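Hydrolase, isochorismatase family (Pseudomonas putida, PDB 4L07) is a maleamate amidase that hydrolyses the amide bond of maleamate, probably releasing maleate and ammonia in the breakdown of N-heterocyclic compounds. Local coordinates at residues 14-19 with 161-166; 61-66 with 201-206. All blocks are in the same frame, centred on the assembly; numbering follows the deposited sequence.

Interaction 1 (14-19 with 161-166); sequences NPVSRG and GFKVLV
K163 and L165 stand two positions apart on the same side of strand 163-172, with V164 between them facing the other way, and the loop 14-19 runs past them; residues 16-19 run at 109° to residues 163-165. K163 carries the polar part. Its CG lies anti to its own carbonyl carbon, the chain then runs on and bends at chi4 (-78°), and this turn sets NZ on the carbonyl oxygen of S17. K163 NZ lies 2.7 Å from S17 O; the ammonium approaches in the carbonyl plane, on a lone pair, with a C=O...N angle of 140°. NZ has a second grip in E84 of the second subunit, which also receives S17 N, so the same lysine joins loop, strand and subunit interface. Nearer the backbone of K163, V16 lies alongside it, the two side chains pointing antiparallel, with V16 CG2 3.9 Å from K163 CB. L165 supplies the apolar part: its two methyls meet the extended R18 chain at about a right angle. CD2 of L165 is 3.6 Å from R18 NE, while its CD1 sits 3.7 Å above one face of the guanidinium, toward the rim. An alanine at R18 would probably uncover the L165 methyls and would lose the salt bridge to D198 and the cation-pi contact with W202. V164 packs on helix 146-159, and L165 reaches I199 and W202 of helix 196-207. With V16 N bonded to D192 and G19 N to T138, the loop passes the N-terminal ends of the parallel strands 192-194, 163-172 and 138-144 on its way to strand 22-27.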
loop_
_atom_site.group_PDB
_atom_site.type_symbol
_atom_site.label_atom_id
_atom_site.label_comp_id
_atom_site.label_asym_id
_atom_site.label_seq_id
_atom_site.Cartn_x
_atom_site.Cartn_y
_atom_site.Cartn_z
ATOM N N ASN A 14 -9.977 -23.899 8.499
ATOM C CA ASN A 14 -11.334 -23.538 8.939
ATOM C C ASN A 14 -12.179 -22.991 7.791
ATOM O O ASN A 14 -11.639 -22.382 6.870
ATOM C CB ASN A 14 -11.285 -22.492 10.050
ATOM C CG ASN A 14 -10.490 -22.953 11.249
ATOM O OD1 ASN A 14 -10.973 -23.739 12.058
ATOM N ND2 ASN A 14 -9.271 -22.454 11.375
ATOM N N PRO A 15 -13.508 -23.201 7.842
ATOM C CA PRO A 15 -14.365 -22.686 6.769
ATOM C C PRO A 15 -14.569 -21.179 6.880
ATOM O O PRO A 15 -14.464 -20.618 7.971
ATOM C CB PRO A 15 -15.689 -23.420 6.994
ATOM C CG PRO A 15 -15.703 -23.737 8.451
ATOM C CD PRO A 15 -14.272 -23.990 8.832
ATOM N N VAL A 16 -14.857 -20.519 5.764
ATOM C CA VAL A 16 -15.189 -19.094 5.851
ATOM C C VAL A 16 -16.696 -18.885 5.969
ATOM O O VAL A 16 -17.488 -19.467 5.216
ATOM C CB VAL A 16 -14.478 -18.177 4.797
ATOM C CG1 VAL A 16 -13.556 -18.945 3.859
ATOM C CG2 VAL A 16 -15.448 -17.258 4.053
ATOM N N SER A 17 -17.081 -18.083 6.953
ATOM C CA SER A 17 -18.466 -17.690 7.109
ATOM C C SER A 17 -18.711 -16.570 6.115
ATOM O O SER A 17 -18.239 -15.451 6.305
ATOM C CB SER A 17 -18.746 -17.228 8.535
ATOM O OG SER A 17 -20.094 -16.826 8.670
ATOM N N ARG A 18 -19.435 -16.886 5.048
ATOM C CA ARG A 18 -19.597 -15.957 3.926
ATOM C C ARG A 18 -20.424 -14.726 4.288
ATOM O O ARG A 18 -21.377 -14.811 5.063
ATOM C CB ARG A 18 -20.194 -16.680 2.725
ATOM C CG ARG A 18 -19.328 -17.834 2.252
ATOM C CD ARG A 18 -20.022 -18.673 1.196
ATOM N NE ARG A 18 -19.242 -19.862 0.872
ATOM C CZ ARG A 18 -19.507 -20.677 -0.145
ATOM N NH1 ARG A 18 -20.537 -20.428 -0.948
ATOM N NH2 ARG A 18 -18.748 -21.743 -0.364
ATOM N N GLY A 19 -20.039 -13.584 3.725
ATOM C CA GLY A 19 -20.751 -12.331 3.947
ATOM C C GLY A 19 -21.934 -12.169 3.010
ATOM O O GLY A 19 -22.367 -13.121 2.359
ATOM N N GLY A 161 -8.732 -7.487 4.310
ATOM C CA GLY A 161 -9.968 -7.474 5.080
ATOM C C GLY A 161 -11.192 -8.083 4.412
ATOM O O GLY A 161 -12.310 -7.882 4.885
ATOM N N PHE A 162 -10.990 -8.850 3.342
ATOM C CA PHE A 162 -12.107 -9.507 2.648
ATOM C C PHE A 162 -12.051 -11.020 2.784
ATOM O O PHE A 162 -10.980 -11.613 2.741
ATOM C CB PHE A 162 -12.147 -9.116 1.166
ATOM C CG PHE A 162 -12.076 -7.634 0.944
ATOM C CD1 PHE A 162 -13.204 -6.843 1.105
ATOM C CD2 PHE A 162 -10.870 -7.027 0.598
ATOM C CE1 PHE A 162 -13.139 -5.468 0.919
ATOM C CE2 PHE A 162 -10.795 -5.654 0.418
ATOM C CZ PHE A 162 -11.934 -4.874 0.582
ATOM N N LYS A 163 -13.219 -11.631 2.960
ATOM C CA LYS A 163 -13.341 -13.086 2.937
ATOM C C LYS A 163 -13.202 -13.549 1.494
ATOM O O LYS A 163 -13.637 -12.852 0.568
ATOM C CB LYS A 163 -14.679 -13.510 3.528
ATOM C CG LYS A 163 -14.768 -13.247 5.027
ATOM C CD LYS A 163 -16.197 -13.021 5.478
ATOM C CE LYS A 163 -16.280 -12.901 6.995
ATOM N NZ LYS A 163 -16.201 -14.233 7.659
ATOM N N VAL A 164 -12.593 -14.717 1.303
ATOM C CA VAL A 164 -12.218 -15.162 -0.034
ATOM C C VAL A 164 -12.748 -16.545 -0.387
ATOM O O VAL A 164 -12.574 -17.508 0.375
ATOM C CB VAL A 164 -10.684 -15.160 -0.226
ATOM C CG1 VAL A 164 -10.305 -15.625 -1.626
ATOM C CG2 VAL A 164 -10.119 -13.772 0.005
ATOM N N LEU A 165 -13.371 -16.625 -1.560
ATOM C CA LEU A 165 -13.802 -17.892 -2.145
ATOM C C LEU A 165 -13.118 -18.093 -3.494
ATOM O O LEU A 165 -13.032 -17.163 -4.302
ATOM C CB LEU A 165 -15.326 -17.896 -2.333
ATOM C CG LEU A 165 -16.197 -17.526 -1.121
ATOM C CD1 LEU A 165 -17.668 -17.472 -1.517
ATOM C CD2 LEU A 165 -15.999 -18.512 0.029
ATOM N N VAL A 166 -12.633 -19.306 -3.741
ATOM C CA VAL A 166 -11.967 -19.611 -4.997
ATOM C C VAL A 166 -12.570 -20.852 -5.673
ATOM O O VAL A 166 -12.355 -21.973 -5.213
ATOM C CB VAL A 166 -10.426 -19.728 -4.823
ATOM C CG1 VAL A 166 -10.067 -20.691 -3.712
ATOM C CG2 VAL A 166 -9.744 -20.130 -6.123
#

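Interaction 2 (61-66 with 201-206); sequences LEFPVI and KWLRSV
In this isochorismatase-family alpha/beta fold, a parallel sheet with helices packed against it, the turn leading from helix 45-60 into strand 65-70 rests against the C-terminal helix 196-207. The turn begins with a Schellman motif: E62, at positive phi, ends the helix and swings the chain round, so that L61 and F63 both send their side chains at the same helical turn. These are the bumps. L61 puts its CD1 methyl over the backbone of the helix, 3.5 Å from L203 O and 4.3 Å from L203 CB. The F63 ring settles into the shallow hollow between L203 and V206, side chains one turn apart. On one flank F63 and L203 pass side by side, heading opposite ways, their CD2 atoms 4.1 Å apart; L203 in turn leans on L57 and P22. The carbonyl oxygen of L203 meets the rim of the ring almost in plane, so L61 CD1 and F63 CE2 both face this oxygen from neighbouring directions. The side-chain contacts are apolar, and the L203 oxygen is met by carbon atoms from across the contact, with 178 Å² buried in total at the surface of the subunit. The closest approach between apolar side chains is at the tip of the ring, F63 CZ to V206 CG2, 3.6 Å.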
loop_
_atom_site.group_PDB
_atom_site.type_symbol
_atom_site.label_atom_id
_atom_site.label_comp_id
_atom_site.label_asym_id
_atom_site.label_seq_id
_atom_site.Cartn_x
_atom_site.Cartn_y
_atom_site.Cartn_z
ATOM N N LEU A 61 -27.196 -9.319 -10.781
ATOM C CA LEU A 61 -27.595 -9.096 -9.391
ATOM C C LEU A 61 -27.024 -7.803 -8.809
ATOM O O LEU A 61 -27.230 -7.506 -7.632
ATOM C CB LEU A 61 -27.202 -10.294 -8.513
ATOM C CG LEU A 61 -27.883 -11.639 -8.795
ATOM C CD1 LEU A 61 -27.330 -12.722 -7.877
ATOM C CD2 LEU A 61 -29.399 -11.545 -8.671
ATOM N N GLU A 62 -26.316 -7.046 -9.647
ATOM C CA GLU A 62 -25.698 -5.762 -9.272
ATOM C C GLU A 62 -24.606 -5.872 -8.201
ATOM O O GLU A 62 -24.401 -4.960 -7.395
ATOM C CB GLU A 62 -26.762 -4.710 -8.920
ATOM C CG GLU A 62 -27.671 -4.393 -10.101
ATOM C CD GLU A 62 -28.828 -3.467 -9.763
ATOM O OE1 GLU A 62 -29.539 -3.060 -10.708
ATOM O OE2 GLU A 62 -29.041 -3.147 -8.572
ATOM N N PHE A 63 -23.903 -7.001 -8.210
ATOM C CA PHE A 63 -22.695 -7.166 -7.407
ATOM C C PHE A 63 -21.512 -6.757 -8.279
ATOM O O PHE A 63 -21.523 -7.015 -9.491
ATOM C CB PHE A 63 -22.517 -8.618 -6.956
ATOM C CG PHE A 63 -23.669 -9.166 -6.163
ATOM C CD1 PHE A 63 -24.370 -8.364 -5.260
ATOM C CD2 PHE A 63 -24.033 -10.505 -6.292
ATOM C CE1 PHE A 63 -25.431 -8.881 -4.527
ATOM C CE2 PHE A 63 -25.087 -11.027 -5.554
ATOM C CZ PHE A 63 -25.785 -10.213 -4.672
ATOM N N PRO A 64 -20.490 -6.118 -7.679
ATOM C CA PRO A 64 -19.341 -5.686 -8.481
ATOM C C PRO A 64 -18.638 -6.832 -9.207
ATOM O O PRO A 64 -18.429 -7.903 -8.635
ATOM C CB PRO A 64 -18.412 -5.046 -7.446
ATOM C CG PRO A 64 -19.345 -4.539 -6.401
ATOM C CD PRO A 64 -20.423 -5.585 -6.304
ATOM N N VAL A 65 -18.302 -6.598 -10.470
ATOM C CA VAL A 65 -17.513 -7.533 -11.281
ATOM C C VAL A 65 -16.331 -6.748 -11.828
ATOM O O VAL A 65 -16.518 -5.798 -12.585
ATOM C CB VAL A 65 -18.330 -8.116 -12.458
ATOM C CG1 VAL A 65 -17.428 -8.895 -13.418
ATOM C CG2 VAL A 65 -19.464 -8.997 -11.948
ATOM N N ILE A 66 -15.120 -7.130 -11.428
ATOM C CA ILE A 66 -13.906 -6.390 -11.791
ATOM C C ILE A 66 -12.872 -7.312 -12.450
ATOM O O ILE A 66 -12.516 -8.356 -11.891
ATOM C CB ILE A 66 -13.285 -5.688 -10.559
ATOM C CG1 ILE A 66 -14.292 -4.717 -9.931
ATOM C CG2 ILE A 66 -12.012 -4.936 -10.945
ATOM C CD1 ILE A 66 -13.938 -4.283 -8.523
ATOM N N LYS A 201 -25.078 -20.965 -6.867
ATOM C CA LYS A 201 -26.148 -21.200 -5.900
ATOM C C LYS A 201 -26.061 -20.192 -4.757
ATOM O O LYS A 201 -27.076 -19.635 -4.336
ATOM C CB LYS A 201 -26.074 -22.640 -5.374
ATOM C CG LYS A 201 -27.167 -23.035 -4.392
ATOM C CD LYS A 201 -27.015 -24.490 -3.970
ATOM C CE LYS A 201 -27.867 -24.824 -2.755
ATOM N NZ LYS A 201 -29.312 -24.941 -3.094
ATOM N N TRP A 202 -24.839 -19.947 -4.283
ATOM C CA TRP A 202 -24.589 -18.993 -3.205
ATOM C C TRP A 202 -24.968 -17.573 -3.562
ATOM O O TRP A 202 -25.595 -16.883 -2.758
ATOM C CB TRP A 202 -23.131 -19.071 -2.738
ATOM C CG TRP A 202 -22.783 -18.005 -1.729
ATOM C CD1 TRP A 202 -23.258 -17.878 -0.428
ATOM C CD2 TRP A 202 -21.890 -16.852 -1.921
ATOM N NE1 TRP A 202 -22.734 -16.766 0.178
ATOM C CE2 TRP A 202 -21.908 -16.107 -0.659
ATOM C CE3 TRP A 202 -21.105 -16.383 -2.972
ATOM C CZ2 TRP A 202 -21.164 -14.951 -0.478
ATOM C CZ3 TRP A 202 -20.364 -15.215 -2.781
ATOM C CH2 TRP A 202 -20.392 -14.518 -1.560
ATOM N N LEU A 203 -24.611 -17.125 -4.769
ATOM C CA LEU A 203 -24.965 -15.768 -5.214
ATOM C C LEU A 203 -26.486 -15.569 -5.278
ATOM O O LEU A 203 -26.998 -14.535 -4.843
ATOM C CB LEU A 203 -24.311 -15.425 -6.559
ATOM C CG LEU A 203 -22.781 -15.317 -6.601
ATOM C CD1 LEU A 203 -22.275 -15.225 -8.033
ATOM C CD2 LEU A 203 -22.279 -14.145 -5.766
ATOM N N ARG A 204 -27.197 -16.567 -5.799
ATOM C CA ARG A 204 -28.670 -16.537 -5.831
ATOM C C ARG A 204 -29.246 -16.453 -4.423
ATOM O O ARG A 204 -30.211 -15.720 -4.179
ATOM C CB ARG A 204 -29.233 -17.759 -6.567
ATOM C CG ARG A 204 -28.935 -17.758 -8.054
ATOM C CD ARG A 204 -29.748 -18.800 -8.809
ATOM N NE ARG A 204 -29.446 -18.770 -10.241
ATOM C CZ ARG A 204 -30.004 -17.942 -11.124
ATOM N NH1 ARG A 204 -30.914 -17.049 -10.744
ATOM N NH2 ARG A 204 -29.648 -18.006 -12.400
ATOM N N SER A 205 -28.633 -17.192 -3.498
ATOM C CA SER A 205 -29.051 -17.198 -2.102
ATOM C C SER A 205 -28.897 -15.830 -1.421
ATOM O O SER A 205 -29.816 -15.381 -0.735
ATOM C CB SER A 205 -28.307 -18.280 -1.320
ATOM O OG SER A 205 -28.834 -18.402 -0.016
ATOM N N VAL A 206 -27.757 -15.161 -1.607
ATOM C CA VAL A 206 -27.585 -13.832 -0.988
ATOM C C VAL A 206 -28.489 -12.758 -1.581
ATOM O O VAL A 206 -28.959 -11.880 -0.859
ATOM C CB VAL A 206 -26.097 -13.373 -0.822
ATOM C CG1 VAL A 206 -25.110 -14.467 -1.203
ATOM C CG2 VAL A 206 -25.805 -12.047 -1.522
#

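From the N terminus, the chain passes helix 3-9 and enters 14-19, the first half of interaction 1, before strand 22-27, an inner strand of the sheet. It then runs through helix 45-60 to 61-66, where interaction 2 begins. Interaction 1 closes first, at 161-166 on strand 163-172, after 141 intervening residues; interaction 2 closes at 201-206, after 134. The segments alternate, so the two loops cross rather than nest. Their centres are about 14 Å apart, and W202, on the 201-206 side of interaction 2 although it does not touch 61-66, packs against R18, G19 and L165. Interaction 1 holds the N-terminal loop to strand 163-172, and interaction 2 holds the turn before strand 65-70 to the C-terminal helix.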